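Local structure of inner kinetochore subunit cnp3 (Schizosaccharomyces pombe, 6O2D) at the interface of chains A and B. The protein acts in the inner kinetochore network that forms the platform for outer kinetochore assembly, and dimerises through its C-terminal cupin domain. Residues are numbered along the deposited sequence; one frame, centred on the assembly and turned at random. Chains: chain A/B, Inner kinetochore subunit cnp3.

Contact 1: the interface of chains A and B. Residues chain A 13, 17, 37-39; chain B 107-109, 114-115.
A:Tyr39 and B:Val114 pair backbone to backbone at an antiparallel beta edge that runs from strand 32-40 of one chain to strand 113-117 of the other, continuing the sheet of one cupin domain into its partner and so helping to build the dimer. The amide N of A:Tyr39 gives a hydrogen bond to the carbonyl O of B:Val114 at 3.0 Å, and B:Val114 N returns one to A:Tyr39 O, also 3.0 Å. Both are close to straight, 164° and 169° at the hydrogen. One step along, A:Gly38 bridges B:Phe115; its lack of a side chain may ease the approach of the two main chains, its CA lying 4.1 Å from B:Phe115 CA. Beside this edge lies an apolar cluster centred on A:Ile17 of strand 16-22. Its CG1 branch stands anti to the carbonyl carbon and runs on extended (chi2 -172°), placing the CD1 methyl against chain B. There A:Ile17 crosses B:Phe107 at about a right angle, CD1 touching the CB-CG-CD2 side of the phenyl group at 3.2 Å from CD2, while CG2 packs more loosely by CB and CG. B:Phe107 is braced within its own chain: the selenium of selenomethionine B:Met109 and CG of B:Phe115 both lie at the ring edge, in its plane. Farther out, at the start of the modelled chain, the backbone N of A:Tyr13 comes within 3.7 Å of B:Arg108 O, a looser contact. B:Met109 extends beyond CG to meet A:Ile17 tip to tip, its methyl CE 3.4 Å from CD1 and 3.8 Å from A:Gly38 CA.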
loop_
_atom_site.group_PDB
_atom_site.type_symbol
_atom_site.label_atom_id
_atom_site.label_comp_id
_atom_site.label_asym_id
_atom_site.label_seq_id
_atom_site.Cartn_x
_atom_site.Cartn_y
_atom_site.Cartn_z
ATOM N N TYR A 13 -19.698 6.095 2.115
ATOM C CA TYR A 13 -20.630 6.733 3.035
ATOM C C TYR A 13 -19.975 7.092 4.377
ATOM O O TYR A 13 -19.664 8.263 4.611
ATOM C CB TYR A 13 -21.849 5.838 3.259
ATOM C CG TYR A 13 -23.155 6.599 3.193
ATOM C CD1 TYR A 13 -23.495 7.331 2.059
ATOM C CD2 TYR A 13 -24.051 6.585 4.260
ATOM C CE1 TYR A 13 -24.688 8.034 1.993
ATOM C CE2 TYR A 13 -25.244 7.282 4.202
ATOM C CZ TYR A 13 -25.559 8.005 3.066
ATOM O OH TYR A 13 -26.751 8.701 3.009
ATOM N N ILE A 17 -14.780 3.535 9.792
ATOM C CA ILE A 17 -15.470 2.253 9.851
ATOM C C ILE A 17 -14.782 1.405 10.905
ATOM O O ILE A 17 -13.639 0.965 10.724
ATOM C CB ILE A 17 -15.505 1.563 8.486
ATOM C CG1 ILE A 17 -15.843 2.630 7.442
ATOM C CG2 ILE A 17 -16.506 0.412 8.500
ATOM C CD1 ILE A 17 -16.096 2.132 6.079
ATOM N N VAL A 37 -11.044 -0.178 10.661
ATOM C CA VAL A 37 -10.512 -0.898 9.508
ATOM C C VAL A 37 -10.818 -0.191 8.193
ATOM O O VAL A 37 -10.526 -0.737 7.123
ATOM C CB VAL A 37 -11.009 -2.351 9.460
ATOM C CG1 VAL A 37 -10.634 -3.082 10.736
ATOM C CG2 VAL A 37 -12.509 -2.395 9.194
ATOM N N GLY A 38 -11.391 1.008 8.238
ATOM C CA GLY A 38 -11.696 1.715 7.012
ATOM C C GLY A 38 -11.853 3.206 7.211
ATOM O O GLY A 38 -12.412 3.660 8.215
ATOM N N TYR A 39 -11.385 3.978 6.236
ATOM C CA TYR A 39 -11.459 5.428 6.293
ATOM C C TYR A 39 -11.856 5.975 4.930
ATOM O O TYR A 39 -11.517 5.403 3.890
ATOM C CB TYR A 39 -10.121 6.059 6.689
ATOM C CG TYR A 39 -9.653 5.877 8.118
ATOM C CD1 TYR A 39 -10.073 6.731 9.126
ATOM C CD2 TYR A 39 -8.728 4.890 8.442
ATOM C CE1 TYR A 39 -9.611 6.584 10.425
ATOM C CE2 TYR A 39 -8.254 4.743 9.734
ATOM C CZ TYR A 39 -8.702 5.589 10.722
ATOM O OH TYR A 39 -8.235 5.432 12.008
ATOM N N PHE B 107 -19.863 -2.546 4.641
ATOM C CA PHE B 107 -19.747 -1.123 4.349
ATOM C C PHE B 107 -19.586 -0.924 2.846
ATOM O O PHE B 107 -19.126 -1.820 2.138
ATOM C CB PHE B 107 -18.542 -0.498 5.079
ATOM C CG PHE B 107 -17.209 -1.204 4.828
ATOM C CD1 PHE B 107 -17.008 -2.525 5.199
ATOM C CD2 PHE B 107 -16.154 -0.528 4.230
ATOM C CE1 PHE B 107 -15.773 -3.162 4.956
ATOM C CE2 PHE B 107 -14.926 -1.156 4.015
ATOM C CZ PHE B 107 -14.738 -2.467 4.372
ATOM N N ARG B 108 -20.006 0.215 2.328
ATOM C CA ARG B 108 -19.628 0.498 0.954
ATOM C C ARG B 108 -18.827 1.791 0.916
ATOM O O ARG B 108 -18.704 2.508 1.920
ATOM C CB ARG B 108 -20.838 0.472 0.032
ATOM C CG ARG B 108 -22.030 0.791 0.868
ATOM C CD ARG B 108 -23.496 0.953 0.318
ATOM N NE ARG B 108 -23.926 2.349 0.128
ATOM C CZ ARG B 108 -25.198 2.759 -0.156
ATOM N NH1 ARG B 108 -25.440 4.055 -0.320
ATOM N NH2 ARG B 108 -26.313 1.963 -0.034
HETATM N N MSE B 109 -18.256 2.054 -0.251
HETATM C CA MSE B 109 -17.082 2.892 -0.389
HETATM C C MSE B 109 -16.938 3.173 -1.866
HETATM O O MSE B 109 -17.105 2.266 -2.684
HETATM C CB MSE B 109 -15.827 2.186 0.135
HETATM C CG MSE B 109 -15.359 2.620 1.500
HETATM SE SE MSE B 109 -13.686 1.764 1.998
HETATM C CE MSE B 109 -13.580 2.458 3.815
ATOM N N VAL B 114 -10.255 3.686 1.721
ATOM C CA VAL B 114 -9.309 2.598 1.933
ATOM C C VAL B 114 -9.799 1.733 3.086
ATOM O O VAL B 114 -10.389 2.235 4.049
ATOM C CB VAL B 114 -7.878 3.108 2.208
ATOM C CG1 VAL B 114 -7.327 3.824 0.988
ATOM C CG2 VAL B 114 -7.856 4.022 3.423
ATOM N N PHE B 115 -9.567 0.431 2.981
ATOM C CA PHE B 115 -9.847 -0.469 4.083
ATOM C C PHE B 115 -8.748 -1.518 4.145
ATOM O O PHE B 115 -8.046 -1.769 3.161
ATOM C CB PHE B 115 -11.242 -1.106 3.965
ATOM C CG PHE B 115 -11.352 -2.161 2.905
ATOM C CD1 PHE B 115 -11.587 -1.814 1.588
ATOM C CD2 PHE B 115 -11.252 -3.503 3.229
ATOM C CE1 PHE B 115 -11.704 -2.786 0.614
ATOM C CE2 PHE B 115 -11.369 -4.477 2.258
ATOM C CZ PHE B 115 -11.599 -4.119 0.952
#

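Contact 2: the interface of chains A and B. Residues chain A 119, 145, 149; chain B 24-26.
B:Trp24 lies with its indole between two arginines of chain A, a cation-pi sandwich at the dimer interface that holds a loop of one cupin domain against the helix end of the other. On one face the aliphatic part of A:Arg119 packs toward the rim, with CB above the ring plane and CD 3.7 Å from CE3; a bend at chi3 (-73°) turns its guanidinium alongside the CE3-CZ3 rim, its plane 34° from the indole's, with NH1 near CZ3. The opposite face carries the guanidinium of A:Arg149, stacked nearly parallel to the indole (12°), with NH1 over the six-membered ring, 3.5 Å from its centroid. From that side A:Glu145 CG flanks the CZ3 edge. B:Glu26 closes the sandwich beyond that guanidinium, its CB 3.6 Å above the plane and over the centre. At the polar rim, A:Arg149 NH2 donates to the backbone O of B:Trp24 at 2.7 Å, tilted somewhat from the guanidinium plane, and NH1 adds a weak bond to the same oxygen. Within chain A, NE donates in plane to the anti lone pair of A:Glu145 OE1 at 3.0 Å, a salt bridge that fixes the guanidinium's rotation. An alanine in place of A:Arg149 would probably leave one indole face and the B:Trp24 carbonyl without their partner and A:Glu145 without its counter-charge. A:Arg149 directly follows helix 143-148, A:Arg119 sits between strands 113-117 and 122-127, and B:Trp24 between strands 16-22 and 32-40.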
loop_
_atom_site.group_PDB
_atom_site.type_symbol
_atom_site.label_atom_id
_atom_site.label_comp_id
_atom_site.label_asym_id
_atom_site.label_seq_id
_atom_site.Cartn_x
_atom_site.Cartn_y
_atom_site.Cartn_z
ATOM N N ARG A 119 14.099 -0.183 -0.573
ATOM C CA ARG A 119 14.936 -0.052 0.611
ATOM C C ARG A 119 16.328 0.464 0.264
ATOM O O ARG A 119 16.882 0.169 -0.798
ATOM C CB ARG A 119 15.046 -1.399 1.329
ATOM C CG ARG A 119 13.748 -1.842 1.979
ATOM C CD ARG A 119 13.838 -3.252 2.547
ATOM N NE ARG A 119 13.835 -4.287 1.515
ATOM C CZ ARG A 119 13.877 -5.592 1.775
ATOM N NH1 ARG A 119 13.916 -6.024 3.031
ATOM N NH2 ARG A 119 13.878 -6.471 0.783
ATOM N N GLU A 145 14.664 -10.124 8.217
ATOM C CA GLU A 145 15.911 -9.597 7.666
ATOM C C GLU A 145 16.472 -8.483 8.539
ATOM O O GLU A 145 17.688 -8.410 8.760
ATOM C CB GLU A 145 15.684 -9.103 6.236
ATOM C CG GLU A 145 16.920 -8.531 5.567
ATOM C CD GLU A 145 17.923 -9.594 5.189
ATOM O OE1 GLU A 145 19.113 -9.256 5.027
ATOM O OE2 GLU A 145 17.523 -10.770 5.048
ATOM N N ARG A 149 20.200 -8.313 10.501
ATOM C CA ARG A 149 21.096 -7.186 10.251
ATOM C C ARG A 149 21.388 -6.354 11.495
ATOM O O ARG A 149 22.178 -5.407 11.417
ATOM C CB ARG A 149 20.515 -6.260 9.166
ATOM C CG ARG A 149 20.373 -6.896 7.791
ATOM C CD ARG A 149 20.244 -5.852 6.691
ATOM N NE ARG A 149 20.207 -6.473 5.365
ATOM C CZ ARG A 149 20.565 -5.858 4.239
ATOM N NH1 ARG A 149 20.999 -4.603 4.270
ATOM N NH2 ARG A 149 20.493 -6.495 3.080
ATOM N N TRP B 24 20.387 -2.191 -1.404
ATOM C CA TRP B 24 20.347 -2.526 0.017
ATOM C C TRP B 24 21.063 -3.849 0.278
ATOM O O TRP B 24 20.620 -4.677 1.077
ATOM C CB TRP B 24 18.912 -2.565 0.547
ATOM C CG TRP B 24 18.809 -2.299 2.026
ATOM C CD1 TRP B 24 19.331 -1.236 2.708
ATOM C CD2 TRP B 24 18.129 -3.103 2.998
ATOM N NE1 TRP B 24 19.018 -1.331 4.041
ATOM C CE2 TRP B 24 18.286 -2.470 4.246
ATOM C CE3 TRP B 24 17.406 -4.298 2.933
ATOM C CZ2 TRP B 24 17.752 -2.997 5.422
ATOM C CZ3 TRP B 24 16.876 -4.817 4.098
ATOM C CH2 TRP B 24 17.051 -4.167 5.327
ATOM N N ASN B 25 22.168 -4.062 -0.438
ATOM C CA ASN B 25 22.985 -5.252 -0.258
ATOM C C ASN B 25 23.888 -5.024 0.944
ATOM O O ASN B 25 24.683 -4.078 0.950
ATOM C CB ASN B 25 23.807 -5.541 -1.512
ATOM C CG ASN B 25 24.471 -6.905 -1.474
ATOM O OD1 ASN B 25 25.600 -7.046 -0.999
ATOM N ND2 ASN B 25 23.775 -7.918 -1.982
ATOM N N GLU B 26 23.758 -5.874 1.965
ATOM C CA GLU B 26 24.503 -5.655 3.202
ATOM C C GLU B 26 26.002 -5.722 2.952
ATOM O O GLU B 26 26.767 -4.889 3.453
ATOM C CB GLU B 26 24.085 -6.678 4.259
ATOM C CG GLU B 26 24.694 -6.414 5.626
ATOM C CD GLU B 26 24.533 -7.580 6.574
ATOM O OE1 GLU B 26 24.055 -7.362 7.708
ATOM O OE2 GLU B 26 24.888 -8.714 6.185
#

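Contact 1 and contact 2 lie about 35 Å apart, measured between the centres of their C-alpha atoms, and share no residue. Both involve the segment of strands 16-22 and 32-40. In contact 1, these strands of chain A meet the body of chain B; in contact 2, the loop joining the same two strands of chain B meets chain A. Strand 113-117, of chain B in contact 1, leads in chain A to the turn holding A:Arg119 in contact 2. Through the two-fold axis each contact recurs with chains exchanged, which is likely to steady the dimer at separated points.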